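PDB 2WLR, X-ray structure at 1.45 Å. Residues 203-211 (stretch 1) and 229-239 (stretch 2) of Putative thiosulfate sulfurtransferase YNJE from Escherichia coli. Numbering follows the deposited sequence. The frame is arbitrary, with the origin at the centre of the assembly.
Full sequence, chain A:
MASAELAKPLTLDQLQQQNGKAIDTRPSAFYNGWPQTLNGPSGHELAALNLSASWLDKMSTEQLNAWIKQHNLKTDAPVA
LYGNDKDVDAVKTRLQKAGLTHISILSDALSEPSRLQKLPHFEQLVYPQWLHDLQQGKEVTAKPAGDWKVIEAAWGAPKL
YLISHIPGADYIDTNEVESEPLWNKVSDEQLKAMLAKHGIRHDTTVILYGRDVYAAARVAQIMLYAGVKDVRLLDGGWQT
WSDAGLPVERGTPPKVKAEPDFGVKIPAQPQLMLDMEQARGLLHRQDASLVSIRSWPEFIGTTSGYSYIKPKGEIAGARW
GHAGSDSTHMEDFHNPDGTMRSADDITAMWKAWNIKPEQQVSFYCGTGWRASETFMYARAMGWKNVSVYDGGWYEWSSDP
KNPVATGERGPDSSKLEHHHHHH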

# COMPACT_ATOMS: atom_id res chain seq x y z
N ASP A 203 8.37 15.39 -14.77
CA ASP A 203 8.44 14.21 -15.63
C ASP A 203 9.56 13.26 -15.24
O ASP A 203 9.91 12.36 -16.00
CB ASP A 203 8.56 14.60 -17.12
CG ASP A 203 9.78 15.45 -17.42
OD1 ASP A 203 10.50 15.88 -16.50
OD2 ASP A 203 10.00 15.68 -18.64
N THR A 204 10.11 13.42 -14.03
CA THR A 204 11.03 12.46 -13.46
C THR A 204 10.21 11.42 -12.70
O THR A 204 9.37 11.79 -11.86
CB THR A 204 11.97 13.10 -12.44
OG1 THR A 204 12.63 14.22 -13.03
CG2 THR A 204 13.00 12.09 -11.91
N THR A 205 10.43 10.14 -12.98
CA THR A 205 9.80 9.07 -12.20
C THR A 205 10.52 8.98 -10.86
O THR A 205 11.72 8.92 -10.80
CB THR A 205 9.87 7.71 -12.88
OG1 THR A 205 9.17 7.77 -14.12
CG2 THR A 205 9.24 6.60 -11.98
N VAL A 206 9.75 8.96 -9.77
CA VAL A 206 10.34 8.84 -8.43
C VAL A 206 9.86 7.54 -7.79
O VAL A 206 8.64 7.33 -7.66
CB VAL A 206 10.00 10.03 -7.57
CG1 VAL A 206 10.60 9.85 -6.19
CG2 VAL A 206 10.48 11.38 -8.20
N ILE A 207 10.80 6.71 -7.40
CA ILE A 207 10.50 5.48 -6.67
C ILE A 207 10.97 5.69 -5.23
O ILE A 207 12.16 5.80 -4.97
CB ILE A 207 11.15 4.24 -7.33
CG1 ILE A 207 10.73 4.16 -8.81
CG2 ILE A 207 10.77 2.97 -6.60
CD1 ILE A 207 11.87 3.94 -9.70
N LEU A 208 10.05 5.71 -4.30
CA LEU A 208 10.32 5.91 -2.89
C LEU A 208 10.24 4.62 -2.12
O LEU A 208 9.39 3.74 -2.40
CB LEU A 208 9.33 6.93 -2.29
CG LEU A 208 9.62 8.38 -2.69
CD1 LEU A 208 8.35 9.19 -2.88
CD2 LEU A 208 10.57 9.02 -1.65
N TYR A 209 11.09 4.50 -1.11
CA TYR A 209 10.98 3.40 -0.17
C TYR A 209 11.34 3.88 1.19
O TYR A 209 11.99 4.89 1.35
CB TYR A 209 11.84 2.18 -0.54
CG TYR A 209 13.34 2.36 -0.30
CD1 TYR A 209 14.16 3.01 -1.21
CD2 TYR A 209 13.93 1.87 0.86
CE1 TYR A 209 15.53 3.16 -0.95
CE2 TYR A 209 15.28 2.02 1.10
CZ TYR A 209 16.05 2.66 0.21
OH TYR A 209 17.41 2.83 0.46
N GLY A 210 10.91 3.14 2.18
CA GLY A 210 11.26 3.46 3.56
C GLY A 210 11.52 2.19 4.33
O GLY A 210 11.13 1.13 3.93
N ARG A 211 12.16 2.32 5.48
CA ARG A 211 12.17 1.24 6.43
C ARG A 211 10.73 1.01 6.88
O ARG A 211 10.33 -0.11 7.15
CB ARG A 211 13.08 1.52 7.63
CG ARG A 211 14.44 0.75 7.61
CD ARG A 211 15.48 1.35 6.68
NE ARG A 211 16.71 0.54 6.73
CZ ARG A 211 17.82 0.73 6.02
NH1 ARG A 211 17.93 1.73 5.16
NH2 ARG A 211 18.81 -0.12 6.20
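Stretch 2, residues 229-239: KDVRLLDGGWQ

Parallel β-strands satisfy their backbone polar groups by a simple rule: one residue of a strand reaches across with both its N-H and its C=O, to two residues that flank its partner. Residues 203-211 and 229-239 of YNJE illustrate the rule and its continuation beyond the strands. Strand 231-234 runs in the same direction as strand 205-209, with a crossing angle of -28° and a closest axial approach of 4.6 Å. Val206 pairs with Val231, Ile207 with Arg232 and Leu208 with Leu233, their CA-CA distances being 4.9, 4.7 and 4.9 Å.

The ladder is regular. Val206 N donates to Asp230 O (3.0 Å), and Val206 O accepts from Arg232 N (2.9 Å). Two residues on, Leu208 N donates to Arg232 O and Leu208 O accepts from Leu234 N, both at 2.9 Å. CA-H...O contacts supplement these bonds, as between Leu233 CA and Leu208 O (3.3 Å).

At the start, Thr205 OG1 donates to Asp230 OD2 (2.8 Å). The same carboxylate is held by Arg232, whose NE lies 2.9 Å from Asp230 OD1 in a salt bridge and whose NH2 lies 3.0 Å from Asp230 OD2. Water 1 accepts from Asp230 N (2.9 Å) and donates weakly to Thr204 O (2.6 Å).

After Leu234 the chain makes a type II turn, closed by Gly237 N to Leu234 O (2.9 Å), and contact resumes where Trp238 N donates to Gly210 O (2.9 Å). Gly237 has positive phi, and a CB there would lie 2.5 Å from Gly210 O. Water 3 donates to Arg211 O and Gly236 O, both at 2.9 Å, and accepts from Gln239 N (3.0 Å). Finally, the Arg211 guanidinium stacks flat on the Trp238 indole, Arg211 NE lying 3.3 Å from Trp238 CD1, a cation-π contact; its NH1 and NH2 are hydrogen-bonded elsewhere in the structure.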

# COMPACT_ATOMS: atom_id res chain seq x y z
N LYS A 229 4.46 13.42 -11.96
CA LYS A 229 3.45 12.62 -12.63
C LYS A 229 3.53 11.15 -12.22
O LYS A 229 2.49 10.52 -11.98
CB LYS A 229 3.57 12.76 -14.14
CG LYS A 229 3.30 14.17 -14.66
CD LYS A 229 3.39 14.29 -16.19
CE LYS A 229 2.57 15.48 -16.70
NZ LYS A 229 1.09 15.30 -16.50
N ASP A 230 4.73 10.61 -12.17
CA ASP A 230 4.97 9.18 -11.99
C ASP A 230 5.73 8.97 -10.68
O ASP A 230 6.93 9.15 -10.62
CB ASP A 230 5.69 8.64 -13.22
CG ASP A 230 5.94 7.13 -13.16
OD1 ASP A 230 5.42 6.47 -12.24
OD2 ASP A 230 6.66 6.63 -14.07
N VAL A 231 4.98 8.64 -9.62
CA VAL A 231 5.50 8.38 -8.30
C VAL A 231 5.07 6.95 -7.93
O VAL A 231 3.88 6.59 -8.03
CB VAL A 231 5.01 9.37 -7.24
CG1 VAL A 231 5.60 9.04 -5.89
CG2 VAL A 231 5.35 10.82 -7.61
N ARG A 232 6.03 6.18 -7.46
CA ARG A 232 5.87 4.78 -7.13
C ARG A 232 6.48 4.48 -5.78
O ARG A 232 7.31 5.25 -5.26
CB ARG A 232 6.53 3.91 -8.18
CG ARG A 232 6.11 4.29 -9.56
CD ARG A 232 6.56 3.30 -10.58
NE ARG A 232 6.43 3.80 -11.92
CZ ARG A 232 6.59 3.05 -13.01
NH1 ARG A 232 6.76 1.74 -12.90
NH2 ARG A 232 6.55 3.63 -14.20
N LEU A 233 6.04 3.37 -5.19
CA LEU A 233 6.57 2.89 -3.90
C LEU A 233 7.14 1.53 -4.10
O LEU A 233 6.60 0.72 -4.84
CB LEU A 233 5.46 2.72 -2.87
CG LEU A 233 4.74 3.95 -2.37
CD1 LEU A 233 3.65 3.53 -1.35
CD2 LEU A 233 5.72 4.96 -1.77
N LEU A 234 8.19 1.23 -3.35
CA LEU A 234 8.59 -0.16 -3.17
C LEU A 234 7.67 -0.85 -2.17
O LEU A 234 7.66 -0.52 -1.00
CB LEU A 234 10.04 -0.27 -2.71
CG LEU A 234 10.59 -1.66 -2.38
CD1 LEU A 234 10.49 -2.61 -3.59
CD2 LEU A 234 12.04 -1.58 -1.91
N ASP A 235 6.93 -1.83 -2.64
CA ASP A 235 5.91 -2.52 -1.84
C ASP A 235 6.63 -3.24 -0.71
O ASP A 235 7.55 -4.01 -0.97
CB ASP A 235 5.19 -3.51 -2.77
CG ASP A 235 3.91 -4.09 -2.19
OD1 ASP A 235 3.42 -3.61 -1.16
OD2 ASP A 235 3.45 -5.06 -2.82
N GLY A 236 6.24 -2.94 0.53
CA GLY A 236 6.85 -3.56 1.68
C GLY A 236 8.12 -2.89 2.17
O GLY A 236 8.65 -3.22 3.25
N GLY A 237 8.60 -1.92 1.42
CA GLY A 237 9.74 -1.14 1.84
C GLY A 237 11.07 -1.84 1.80
O GLY A 237 11.26 -2.87 1.18
N TRP A 238 12.01 -1.26 2.54
CA TRP A 238 13.38 -1.74 2.62
C TRP A 238 13.51 -3.21 2.95
O TRP A 238 14.38 -3.87 2.41
CB TRP A 238 14.12 -0.92 3.67
CG TRP A 238 15.42 -1.57 4.08
CD1 TRP A 238 15.64 -2.24 5.24
CD2 TRP A 238 16.64 -1.66 3.31
NE1 TRP A 238 16.93 -2.75 5.25
CE2 TRP A 238 17.55 -2.40 4.08
CE3 TRP A 238 17.02 -1.22 2.04
CZ2 TRP A 238 18.86 -2.66 3.64
CZ3 TRP A 238 18.33 -1.48 1.60
CH2 TRP A 238 19.22 -2.21 2.41
N GLN A 239 12.68 -3.69 3.86
CA GLN A 239 12.87 -5.07 4.33
C GLN A 239 12.77 -6.06 3.18
O GLN A 239 13.43 -7.10 3.20
CB GLN A 239 11.88 -5.42 5.43
CG GLN A 239 12.29 -6.68 6.23
CD GLN A 239 13.69 -6.59 6.79
OE1 GLN A 239 14.10 -5.55 7.32
NE2 GLN A 239 14.44 -7.68 6.67
O HOH W 1 7.12 11.95 -13.21
O HOH W 2 8.27 1.69 0.60
O HOH W 3 10.51 -2.17 5.18